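Membrane protein (Acinetobacter baumannii AB307-0294, PDB 5DL5) forms a beta-barrel of the OprD porin family in the outer membrane, through which small solutes and some antibiotics probably enter. Local coordinates at residues 271-283 and 293-305. Residues are numbered along the deposited sequence; the frame is centred on the assembly and turned at random.
Sequences EEKTNNIWAISGT and LAYQQNTGNVGYD
Asn275 reaches across to Asn298 and to the loop beyond that strand, at Val302, and the tight part of the contact gathers round its amide. With CG anti to the backbone N (chi1 177°), Asn275 ND2 gives two nearly straight hydrogen bonds, 2.9 Å to Val302 O and 3.1 Å to Asn298 OD1. Both acceptors lie close to the amide plane, and the second bond falls on a lone pair of Asn298 OD1. Asn298 ND2 turns to the carbonyls of Phe326 and Glu331. Beside this, Ile277 sets CG2 over one face of the Tyr304 ring, a CH-pi contact 4.1 Å from the ring centroid. The other branch of Ile277 ends with CD1 3.5 Å from Asn298 OD1. Strands 273-286 and 289-300 form an antiparallel hairpin in the wall of the OprD-type barrel. Paired backbone hydrogen bonds link Asn276 with Thr299, Trp278 with Gln297, Ile280 with Tyr295 and Gly282 with Leu293. Near the end of this pairing, Asn301 OD1 accepts the backbone N of Thr274 at 3.0 Å; the bond from Asn301 N to Thr274 O is weak. The face bearing Trp278, Ile280, Leu293, Tyr295 and Gln297 is more exposed, and loosest at Ile280 and Leu293, on the surface. Trp278 and Tyr295 meet obliquely, planes 57° apart, with Trp278 CH2 3.7 Å from Tyr295 CE2. Gln297 CB lies over one face of the indole, while Gln297 OE1 accepts Tyr295 OH at 2.6 Å.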
loop_
_atom_site.group_PDB
_atom_site.type_symbol
_atom_site.label_atom_id
_atom_site.label_comp_id
_atom_site.label_asym_id
_atom_site.label_seq_id
_atom_site.Cartn_x
_atom_site.Cartn_y
_atom_site.Cartn_z
ATOM N N GLU A 271 -14.249 -20.262 11.678
ATOM C CA GLU A 271 -13.111 -21.172 11.713
ATOM C C GLU A 271 -11.989 -20.588 10.889
ATOM O O GLU A 271 -12.208 -19.574 10.176
ATOM C CB GLU A 271 -13.471 -22.547 11.187
ATOM C CG GLU A 271 -13.831 -22.586 9.739
ATOM C CD GLU A 271 -14.308 -23.999 9.331
ATOM O OE1 GLU A 271 -15.154 -24.571 10.053
ATOM O OE2 GLU A 271 -13.834 -24.512 8.268
ATOM N N GLU A 272 -10.794 -21.170 11.063
ATOM C CA GLU A 272 -9.588 -20.657 10.400
ATOM C C GLU A 272 -9.796 -20.806 8.855
ATOM O O GLU A 272 -10.511 -21.719 8.382
ATOM C CB GLU A 272 -8.316 -21.351 10.940
ATOM C CG GLU A 272 -8.111 -21.063 12.429
ATOM C CD GLU A 272 -6.701 -21.273 12.935
ATOM O OE1 GLU A 272 -6.092 -22.343 12.713
ATOM O OE2 GLU A 272 -6.182 -20.345 13.604
ATOM N N LYS A 273 -9.266 -19.868 8.108
ATOM C CA LYS A 273 -9.282 -19.901 6.638
ATOM C C LYS A 273 -7.872 -19.509 6.220
ATOM O O LYS A 273 -7.202 -18.757 6.944
ATOM C CB LYS A 273 -10.330 -18.920 6.118
ATOM C CG LYS A 273 -11.794 -19.210 6.435
ATOM C CD LYS A 273 -12.354 -20.507 5.786
ATOM C CE LYS A 273 -13.735 -20.810 6.359
ATOM N NZ LYS A 273 -14.297 -22.011 5.732
ATOM N N THR A 274 -7.419 -20.095 5.126
ATOM C CA THR A 274 -6.078 -19.955 4.644
ATOM C C THR A 274 -6.086 -19.527 3.206
ATOM O O THR A 274 -6.855 -20.064 2.391
ATOM C CB THR A 274 -5.361 -21.314 4.798
ATOM O OG1 THR A 274 -5.098 -21.498 6.175
ATOM C CG2 THR A 274 -3.921 -21.314 4.118
ATOM N N ASN A 275 -5.189 -18.608 2.895
ATOM C CA ASN A 275 -4.964 -18.096 1.530
ATOM C C ASN A 275 -3.507 -18.257 1.287
ATOM O O ASN A 275 -2.704 -17.921 2.165
ATOM C CB ASN A 275 -5.185 -16.606 1.450
ATOM C CG ASN A 275 -4.904 -16.013 0.090
ATOM O OD1 ASN A 275 -3.874 -15.317 -0.091
ATOM N ND2 ASN A 275 -5.808 -16.283 -0.894
ATOM N N ASN A 276 -3.156 -18.741 0.121
ATOM C CA ASN A 276 -1.841 -18.455 -0.501
ATOM C C ASN A 276 -2.053 -17.645 -1.817
ATOM O O ASN A 276 -2.903 -17.970 -2.634
ATOM C CB ASN A 276 -1.085 -19.741 -0.852
ATOM C CG ASN A 276 -0.840 -20.583 0.375
ATOM O OD1 ASN A 276 -0.054 -20.230 1.211
ATOM N ND2 ASN A 276 -1.598 -21.587 0.555
ATOM N N ILE A 277 -1.297 -16.584 -1.978
ATOM C CA ILE A 277 -1.297 -15.767 -3.207
ATOM C C ILE A 277 0.165 -15.599 -3.577
ATOM O O ILE A 277 1.021 -15.225 -2.782
ATOM C CB ILE A 277 -2.108 -14.490 -3.086
ATOM C CG1 ILE A 277 -2.197 -13.789 -4.460
ATOM C CG2 ILE A 277 -1.571 -13.616 -1.972
ATOM C CD1 ILE A 277 -3.136 -12.601 -4.457
ATOM N N TRP A 278 0.444 -15.851 -4.839
ATOM C CA TRP A 278 1.784 -15.660 -5.399
ATOM C C TRP A 278 1.723 -15.095 -6.837
ATOM O O TRP A 278 0.699 -15.168 -7.458
ATOM C CB TRP A 278 2.599 -16.937 -5.304
ATOM C CG TRP A 278 2.072 -18.038 -6.062
ATOM C CD1 TRP A 278 1.150 -18.971 -5.633
ATOM C CD2 TRP A 278 2.361 -18.356 -7.448
ATOM N NE1 TRP A 278 0.836 -19.788 -6.696
ATOM C CE2 TRP A 278 1.509 -19.433 -7.814
ATOM C CE3 TRP A 278 3.174 -17.788 -8.417
ATOM C CZ2 TRP A 278 1.557 -20.049 -9.057
ATOM C CZ3 TRP A 278 3.144 -18.359 -9.737
ATOM C CH2 TRP A 278 2.343 -19.510 -9.998
ATOM N N ALA A 279 2.848 -14.588 -7.326
ATOM C CA ALA A 279 2.922 -13.947 -8.586
ATOM C C ALA A 279 4.316 -13.983 -9.104
ATOM O O ALA A 279 5.249 -13.981 -8.316
ATOM C CB ALA A 279 2.439 -12.530 -8.520
ATOM N N ILE A 280 4.425 -14.170 -10.419
ATOM C CA ILE A 280 5.678 -14.074 -11.132
ATOM C C ILE A 280 5.552 -13.007 -12.210
ATOM O O ILE A 280 4.467 -12.949 -12.844
ATOM C CB ILE A 280 6.082 -15.414 -11.769
ATOM C CG1 ILE A 280 4.925 -15.990 -12.645
ATOM C CG2 ILE A 280 6.394 -16.383 -10.663
ATOM C CD1 ILE A 280 5.266 -17.186 -13.507
ATOM N N SER A 281 6.616 -12.204 -12.396
ATOM C CA SER A 281 6.603 -11.136 -13.376
ATOM C C SER A 281 7.902 -11.133 -14.085
ATOM O O SER A 281 8.912 -11.585 -13.522
ATOM C CB SER A 281 6.231 -9.777 -12.713
ATOM O OG SER A 281 7.395 -9.320 -12.110
ATOM N N GLY A 282 7.886 -10.758 -15.367
ATOM C CA GLY A 282 9.096 -10.531 -16.129
ATOM C C GLY A 282 8.927 -9.220 -16.874
ATOM O O GLY A 282 7.873 -9.018 -17.435
ATOM N N THR A 283 9.914 -8.315 -16.778
ATOM C CA THR A 283 9.904 -6.997 -17.386
ATOM C C THR A 283 11.087 -6.897 -18.288
ATOM O O THR A 283 12.203 -7.126 -17.855
ATOM C CB THR A 283 9.985 -5.884 -16.279
ATOM O OG1 THR A 283 8.904 -6.100 -15.422
ATOM C CG2 THR A 283 9.854 -4.482 -16.801
ATOM N N LEU A 293 5.025 -8.808 -18.256
ATOM C CA LEU A 293 3.993 -9.851 -18.226
ATOM C C LEU A 293 3.979 -10.376 -16.782
ATOM O O LEU A 293 5.061 -10.567 -16.192
ATOM C CB LEU A 293 4.216 -11.051 -19.192
ATOM C CG LEU A 293 4.263 -10.746 -20.676
ATOM C CD1 LEU A 293 4.702 -11.945 -21.522
ATOM C CD2 LEU A 293 2.953 -10.067 -21.167
ATOM N N ALA A 294 2.790 -10.572 -16.219
ATOM C CA ALA A 294 2.749 -11.123 -14.858
ATOM C C ALA A 294 1.589 -12.066 -14.736
ATOM O O ALA A 294 0.545 -11.854 -15.366
ATOM C CB ALA A 294 2.636 -10.025 -13.847
ATOM N N TYR A 295 1.759 -13.069 -13.880
ATOM C CA TYR A 295 0.715 -14.038 -13.531
ATOM C C TYR A 295 0.643 -14.129 -12.036
ATOM O O TYR A 295 1.678 -14.089 -11.389
ATOM C CB TYR A 295 1.109 -15.429 -14.132
ATOM C CG TYR A 295 0.198 -16.522 -13.731
ATOM C CD1 TYR A 295 -1.033 -16.728 -14.401
ATOM C CD2 TYR A 295 0.513 -17.351 -12.663
ATOM C CE1 TYR A 295 -1.930 -17.722 -13.961
ATOM C CE2 TYR A 295 -0.347 -18.348 -12.213
ATOM C CZ TYR A 295 -1.568 -18.558 -12.917
ATOM O OH TYR A 295 -2.449 -19.557 -12.476
ATOM N N GLN A 296 -0.593 -14.265 -11.501
ATOM C CA GLN A 296 -0.856 -14.205 -10.103
ATOM C C GLN A 296 -1.916 -15.233 -9.809
ATOM O O GLN A 296 -2.865 -15.404 -10.560
ATOM C CB GLN A 296 -1.342 -12.787 -9.763
ATOM C CG GLN A 296 -1.573 -12.472 -8.340
ATOM C CD GLN A 296 -1.747 -10.941 -8.125
ATOM O OE1 GLN A 296 -0.799 -10.200 -8.302
ATOM N NE2 GLN A 296 -2.918 -10.516 -7.782
ATOM N N GLN A 297 -1.800 -15.960 -8.700
ATOM C CA GLN A 297 -2.851 -16.966 -8.417
ATOM C C GLN A 297 -3.067 -17.100 -6.916
ATOM O O GLN A 297 -2.113 -17.009 -6.108
ATOM C CB GLN A 297 -2.340 -18.287 -8.992
ATOM C CG GLN A 297 -3.022 -19.517 -8.470
ATOM C CD GLN A 297 -2.666 -20.797 -9.256
ATOM O OE1 GLN A 297 -1.957 -20.783 -10.293
ATOM N NE2 GLN A 297 -3.382 -21.883 -8.891
ATOM N N ASN A 298 -4.311 -17.280 -6.546
ATOM C CA ASN A 298 -4.716 -17.549 -5.186
ATOM C C ASN A 298 -5.076 -19.016 -5.009
ATOM O O ASN A 298 -5.715 -19.564 -5.921
ATOM C CB ASN A 298 -6.026 -16.792 -4.884
ATOM C CG ASN A 298 -5.841 -15.300 -4.777
ATOM O OD1 ASN A 298 -5.741 -14.751 -3.626
ATOM N ND2 ASN A 298 -5.801 -14.593 -5.983
ATOM N N THR A 299 -4.708 -19.629 -3.881
ATOM C CA THR A 299 -5.231 -20.962 -3.542
ATOM C C THR A 299 -5.668 -20.890 -2.029
ATOM O O THR A 299 -5.398 -19.874 -1.300
ATOM C CB THR A 299 -4.152 -22.043 -3.715
ATOM O OG1 THR A 299 -3.006 -21.699 -2.972
ATOM C CG2 THR A 299 -3.668 -22.110 -5.078
ATOM N N GLY A 300 -6.317 -21.940 -1.580
ATOM C CA GLY A 300 -6.921 -22.072 -0.261
ATOM C C GLY A 300 -8.413 -21.786 -0.233
ATOM O O GLY A 300 -9.029 -21.580 -1.270
ATOM N N ASN A 301 -8.998 -21.696 0.943
ATOM C CA ASN A 301 -10.405 -21.494 1.065
ATOM C C ASN A 301 -10.845 -20.023 1.372
ATOM O O ASN A 301 -11.959 -19.772 1.879
ATOM C CB ASN A 301 -11.038 -22.527 2.014
ATOM C CG ASN A 301 -10.428 -22.467 3.392
ATOM O OD1 ASN A 301 -9.581 -21.589 3.708
ATOM N ND2 ASN A 301 -10.773 -23.419 4.189
ATOM N N VAL A 302 -10.000 -19.058 1.032
ATOM C CA VAL A 302 -10.365 -17.685 1.082
ATOM C C VAL A 302 -9.495 -17.025 0.113
ATOM O O VAL A 302 -8.362 -17.480 -0.130
ATOM C CB VAL A 302 -10.267 -17.103 2.580
ATOM C CG1 VAL A 302 -8.831 -17.084 3.101
ATOM C CG2 VAL A 302 -10.840 -15.716 2.725
ATOM N N GLY A 303 -9.956 -15.879 -0.406
ATOM C CA GLY A 303 -9.074 -14.946 -1.089
ATOM C C GLY A 303 -8.107 -14.181 -0.188
ATOM O O GLY A 303 -8.044 -14.422 1.002
ATOM N N TYR A 304 -7.302 -13.332 -0.796
ATOM C CA TYR A 304 -6.324 -12.477 -0.116
ATOM C C TYR A 304 -7.081 -11.245 0.454
ATOM O O TYR A 304 -7.018 -10.140 -0.102
ATOM C CB TYR A 304 -5.105 -12.188 -0.962
ATOM C CG TYR A 304 -4.039 -11.443 -0.212
ATOM C CD1 TYR A 304 -3.506 -11.981 0.954
ATOM C CD2 TYR A 304 -3.607 -10.148 -0.560
ATOM C CE1 TYR A 304 -2.599 -11.288 1.709
ATOM C CE2 TYR A 304 -2.603 -9.485 0.157
ATOM C CZ TYR A 304 -2.156 -10.008 1.341
ATOM O OH TYR A 304 -1.265 -9.393 2.219
ATOM N N ASP A 305 -7.836 -11.473 1.546
ATOM C CA ASP A 305 -8.856 -10.480 2.076
ATOM C C ASP A 305 -8.053 -9.523 3.035
ATOM O O ASP A 305 -8.258 -9.549 4.237
ATOM C CB ASP A 305 -9.983 -11.200 2.798
ATOM C CG ASP A 305 -11.000 -11.882 1.894
ATOM O OD1 ASP A 305 -10.712 -12.207 0.727
ATOM O OD2 ASP A 305 -12.030 -12.334 2.432
#